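Local coordinates for protein probable branched-chain-amino-acid aminotransferase (PDB 3CSW) that probably catalyses the pyridoxal-phosphate-dependent transfer of the amino group of leucine, isoleucine and valine to 2-oxoglutarate, in branched-chain amino-acid biosynthesis, at residues V224-W227 and E228-A232; V247-L250 and N251-S254. All coordinates share one frame; numbering follows the deposited sequence.

Contact 1 (V224-W227 and E228-A232)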
loop_
_atom_site.group_PDB
_atom_site.type_symbol
_atom_site.label_atom_id
_atom_site.label_comp_id
_atom_site.label_asym_id
_atom_site.label_seq_id
_atom_site.Cartn_x
_atom_site.Cartn_y
_atom_site.Cartn_z
ATOM N N VAL A 224 -1.404 -16.357 -4.012
ATOM C CA VAL A 224 -0.931 -17.316 -3.018
ATOM C C VAL A 224 -0.330 -16.474 -1.893
ATOM O O VAL A 224 0.516 -15.641 -2.143
ATOM C CB VAL A 224 0.122 -18.245 -3.623
ATOM C CG1 VAL A 224 0.716 -19.208 -2.548
ATOM C CG2 VAL A 224 -0.478 -19.011 -4.812
ATOM N N TRP A 225 -0.837 -16.637 -0.674
ATOM C CA TRP A 225 -0.340 -15.890 0.495
ATOM C C TRP A 225 0.869 -16.613 1.114
ATOM O O TRP A 225 0.953 -17.852 1.076
ATOM C CB TRP A 225 -1.471 -15.698 1.529
ATOM C CG TRP A 225 -2.617 -14.893 1.003
ATOM C CD1 TRP A 225 -3.900 -15.318 0.832
ATOM C CD2 TRP A 225 -2.591 -13.519 0.571
ATOM N NE1 TRP A 225 -4.677 -14.295 0.333
ATOM C CE2 TRP A 225 -3.899 -13.188 0.151
ATOM C CE3 TRP A 225 -1.594 -12.550 0.483
ATOM C CZ2 TRP A 225 -4.235 -11.938 -0.331
ATOM C CZ3 TRP A 225 -1.933 -11.290 -0.030
ATOM C CH2 TRP A 225 -3.236 -11.011 -0.437
ATOM N N VAL A 226 1.806 -15.852 1.677
ATOM C CA VAL A 226 3.066 -16.453 2.168
ATOM C C VAL A 226 2.892 -17.676 3.098
ATOM O O VAL A 226 3.615 -18.668 2.960
ATOM C CB VAL A 226 4.007 -15.417 2.805
ATOM C CG1 VAL A 226 3.320 -14.647 3.962
ATOM C CG2 VAL A 226 5.369 -16.083 3.196
ATOM N N TRP A 227 1.940 -17.611 4.023
ATOM C CA TRP A 227 1.710 -18.709 4.983
ATOM C C TRP A 227 1.278 -20.068 4.366
ATOM O O TRP A 227 1.458 -21.116 4.977
ATOM C CB TRP A 227 0.739 -18.260 6.070
ATOM C CG TRP A 227 -0.636 -17.882 5.606
ATOM C CD1 TRP A 227 -1.723 -18.713 5.476
ATOM C CD2 TRP A 227 -1.095 -16.570 5.263
ATOM N NE1 TRP A 227 -2.815 -17.998 5.036
ATOM C CE2 TRP A 227 -2.461 -16.682 4.905
ATOM C CE3 TRP A 227 -0.489 -15.308 5.223
ATOM C CZ2 TRP A 227 -3.231 -15.570 4.529
ATOM C CZ3 TRP A 227 -1.252 -14.203 4.830
ATOM C CH2 TRP A 227 -2.608 -14.341 4.494
ATOM N N GLU A 228 0.747 -20.046 3.141
ATOM C CA GLU A 228 0.422 -21.264 2.408
ATOM C C GLU A 228 1.674 -22.074 2.061
ATOM O O GLU A 228 1.599 -23.275 1.943
ATOM C CB GLU A 228 -0.360 -20.980 1.117
ATOM C CG GLU A 228 -1.670 -20.232 1.297
ATOM C CD GLU A 228 -2.481 -20.180 0.003
ATOM O OE1 GLU A 228 -2.846 -21.249 -0.503
ATOM O OE2 GLU A 228 -2.778 -19.081 -0.490
ATOM N N LEU A 229 2.807 -21.420 1.863
ATOM C CA LEU A 229 4.064 -22.135 1.622
ATOM C C LEU A 229 4.420 -22.968 2.870
ATOM O O LEU A 229 4.945 -24.076 2.770
ATOM C CB LEU A 229 5.199 -21.160 1.306
ATOM C CG LEU A 229 5.126 -20.300 0.036
ATOM C CD1 LEU A 229 6.366 -19.378 -0.071
ATOM C CD2 LEU A 229 4.964 -21.142 -1.234
ATOM N N PHE A 230 4.118 -22.432 4.043
ATOM C CA PHE A 230 4.452 -23.108 5.300
ATOM C C PHE A 230 3.475 -24.230 5.635
ATOM O O PHE A 230 3.741 -25.033 6.523
ATOM C CB PHE A 230 4.594 -22.105 6.445
ATOM C CG PHE A 230 5.804 -21.210 6.307
ATOM C CD1 PHE A 230 5.757 -20.066 5.524
ATOM C CD2 PHE A 230 6.992 -21.507 6.966
ATOM C CE1 PHE A 230 6.886 -19.233 5.372
ATOM C CE2 PHE A 230 8.124 -20.668 6.826
ATOM C CZ PHE A 230 8.065 -19.537 6.034
ATOM N N GLU A 231 2.371 -24.317 4.898
ATOM C CA GLU A 231 1.423 -25.406 5.075
ATOM C C GLU A 231 1.355 -26.335 3.886
ATOM O O GLU A 231 0.532 -27.246 3.872
ATOM C CB GLU A 231 0.047 -24.852 5.373
ATOM C CG GLU A 231 0.053 -23.979 6.619
ATOM C CD GLU A 231 -1.312 -23.856 7.247
ATOM O OE1 GLU A 231 -2.168 -23.132 6.684
ATOM O OE2 GLU A 231 -1.517 -24.477 8.310
ATOM N N ALA A 232 2.225 -26.117 2.899
ATOM C CA ALA A 232 2.214 -26.882 1.664
ATOM C C ALA A 232 2.739 -28.296 1.884
ATOM O O ALA A 232 3.591 -28.515 2.752
ATOM C CB ALA A 232 3.076 -26.155 0.604
#
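Glu-228 and Trp-225 hold each other in both directions where the chain enters the short helix 226-230. The Trp-225 backbone N gives its hydrogen to Glu-228 OE2 at 3.1 Å, a fairly straight bond (164° at the hydrogen) that meets the carboxylate on its anti side and 32° out of its plane. Coming back, Glu-228 N reaches Trp-225 O at 3.0 Å. Glu-228 CG sits beside its own backbone N (chi1 -58°) and the chain runs extended from there, which carries the carboxylate back along the helix start to the N-H of Trp-225. The close packing is on the inner side: Leu-229 N bonds to Val-226 O at 3.1 Å, Leu-229 CB lies 3.4 Å from that same Val-226 O, and the Phe-230 ring turns its edge to it, CD1 3.6 Å away. The Val-226 and Phe-230 side chains lie side by side, pointing the same way, CG2 4.1 Å from CE1. The tryptophan side is only partly buried. There Trp-225 CB lies over one face of the Trp-227 ring, toward its rim, while the Trp-225 ring makes a cation-pi contact with Arg-133 of the second subunit. The bond from Phe-230 N to Trp-227 O is weak, as are the two that follow it. Glu-228 OE1 forms a salt bridge with Arg-222, so the carboxylate is probably kept ionised while its OE2 takes the N-H of Trp-225 just before the helix.

Contact 2 (V247-L250 and N251-S254); sequences VRRL and NEHS
Arg-249 lies along the turn against Asn-251, Glu-252 and Ser-254. Its CB is 3.9 Å from His-253 O. With CG anti to the backbone N (chi1 -166°) and the chain extended as far as NE, the arginine runs beside the turn instead of leaving it: CG is equally near Asn-251 O and His-253 O, and CD comes within 3.8 Å of Ser-254 OG, which lies at the edge of the guanidinium, in its plane, 3.8 Å from NE as well. One guanidinium face rests on the turn backbone, with Asn-251 O 3.2 Å above its plane. NH1 is close to that carbonyl, but the angle is too poor for a hydrogen bond; NH1 also makes a weak, long ion pair with Glu-126. At the tip, NH2 lies 3.6 Å from Glu-252 CA. Strands 249-250 and 253-254 form a tight antiparallel beta hairpin closed by a type II' turn from Leu-250 to His-253. These two are its hydrogen-bonded pair, Leu-250 N to His-253 O at 2.8 Å and His-253 N to Leu-250 O at 2.7 Å, while Arg-249 and Ser-254 form the non-hydrogen-bonded pair. Were Arg-249 cut back to an alanine, Glu-126 would probably be left without this distant positive partner and the backbone of Asn-251 and Glu-252 less covered. Asn-251 OD1 accepts a hydrogen bond from Ile-129 N, and Glu-252 forms a salt bridge with Lys-186 of the second subunit.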
loop_
_atom_site.group_PDB
_atom_site.type_symbol
_atom_site.label_atom_id
_atom_site.label_comp_id
_atom_site.label_asym_id
_atom_site.label_seq_id
_atom_site.Cartn_x
_atom_site.Cartn_y
_atom_site.Cartn_z
ATOM N N VAL A 247 12.248 -28.028 -3.521
ATOM C CA VAL A 247 12.631 -27.301 -2.314
ATOM C C VAL A 247 12.425 -28.220 -1.126
ATOM O O VAL A 247 11.294 -28.631 -0.829
ATOM C CB VAL A 247 11.826 -25.980 -2.107
ATOM C CG1 VAL A 247 12.140 -25.357 -0.727
ATOM C CG2 VAL A 247 12.092 -24.954 -3.270
ATOM N N ARG A 248 13.513 -28.567 -0.443
ATOM C CA ARG A 248 13.378 -29.401 0.759
ATOM C C ARG A 248 13.132 -28.624 2.067
ATOM O O ARG A 248 12.595 -29.187 3.029
ATOM C CB ARG A 248 14.560 -30.343 0.907
ATOM C CG ARG A 248 15.795 -29.753 1.388
ATOM C CD ARG A 248 16.818 -30.864 1.772
ATOM N NE ARG A 248 18.129 -30.244 1.668
ATOM C CZ ARG A 248 18.623 -29.364 2.544
ATOM N NH1 ARG A 248 17.949 -29.038 3.651
ATOM N NH2 ARG A 248 19.815 -28.808 2.316
ATOM N N ARG A 249 13.493 -27.333 2.076
ATOM C CA ARG A 249 13.359 -26.496 3.263
ATOM C C ARG A 249 13.150 -24.997 2.909
ATOM O O ARG A 249 13.856 -24.457 2.065
ATOM C CB ARG A 249 14.626 -26.681 4.081
ATOM C CG ARG A 249 14.605 -26.179 5.481
ATOM C CD ARG A 249 15.786 -26.816 6.203
ATOM N NE ARG A 249 15.745 -26.646 7.649
ATOM C CZ ARG A 249 16.439 -25.728 8.325
ATOM N NH1 ARG A 249 17.239 -24.869 7.686
ATOM N NH2 ARG A 249 16.334 -25.664 9.658
ATOM N N LEU A 250 12.140 -24.377 3.523
ATOM C CA LEU A 250 11.884 -22.948 3.439
ATOM C C LEU A 250 12.144 -22.372 4.821
ATOM O O LEU A 250 11.497 -22.751 5.781
ATOM C CB LEU A 250 10.428 -22.673 3.012
ATOM C CG LEU A 250 9.874 -21.249 3.101
ATOM C CD1 LEU A 250 10.656 -20.262 2.214
ATOM C CD2 LEU A 250 8.340 -21.248 2.802
ATOM N N ASN A 251 13.084 -21.443 4.923
ATOM C CA ASN A 251 13.487 -20.910 6.215
ATOM C C ASN A 251 13.863 -22.117 7.111
ATOM O O ASN A 251 14.788 -22.857 6.770
ATOM C CB ASN A 251 12.399 -19.987 6.818
ATOM C CG ASN A 251 12.325 -18.610 6.147
ATOM O OD1 ASN A 251 12.833 -18.393 5.059
ATOM N ND2 ASN A 251 11.683 -17.672 6.819
ATOM N N GLU A 252 13.160 -22.347 8.220
ATOM C CA GLU A 252 13.450 -23.520 9.072
ATOM C C GLU A 252 12.423 -24.640 8.889
ATOM O O GLU A 252 12.426 -25.609 9.637
ATOM C CB GLU A 252 13.466 -23.116 10.539
ATOM C CG GLU A 252 14.526 -22.115 10.935
ATOM C CD GLU A 252 14.211 -21.472 12.287
ATOM O OE1 GLU A 252 13.208 -20.713 12.399
ATOM O OE2 GLU A 252 14.974 -21.738 13.241
ATOM N N HIS A 253 11.561 -24.505 7.889
ATOM C CA HIS A 253 10.492 -25.448 7.634
ATOM C C HIS A 253 10.884 -26.467 6.572
ATOM O O HIS A 253 10.957 -26.140 5.398
ATOM C CB HIS A 253 9.236 -24.676 7.183
ATOM C CG HIS A 253 8.021 -25.538 7.015
ATOM N ND1 HIS A 253 7.126 -25.772 8.036
ATOM C CD2 HIS A 253 7.560 -26.227 5.945
ATOM C CE1 HIS A 253 6.166 -26.571 7.598
ATOM N NE2 HIS A 253 6.406 -26.859 6.333
ATOM N N SER A 254 11.088 -27.713 6.988
ATOM C CA SER A 254 11.373 -28.810 6.068
ATOM C C SER A 254 10.111 -29.369 5.449
ATOM O O SER A 254 9.124 -29.604 6.148
ATOM C CB SER A 254 12.085 -29.967 6.796
ATOM O OG SER A 254 13.446 -29.638 7.056
#

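Overall arrangement
Coming from the N terminus, the chain leaves strand 219-222 and closes contact 1 as the local turn of helix 226-230. It then runs through strands 234-239 and 243-247, turns a corner, and closes contact 2 as the hairpin of 249-250 and 253-254. The two loops follow in series, neither nested nor crossed, with centres about 12 Å apart. They meet where Leu-250 CD2 packs on Leu-229 CB at 3.5 Å and on the ring of Phe-230, setting the helix against the sheet that holds strands 125-129 and 249-250. Both face the second subunit: Glu-231 OE2 accepts a hydrogen bond from the backbone N of Glu-252 of the second subunit.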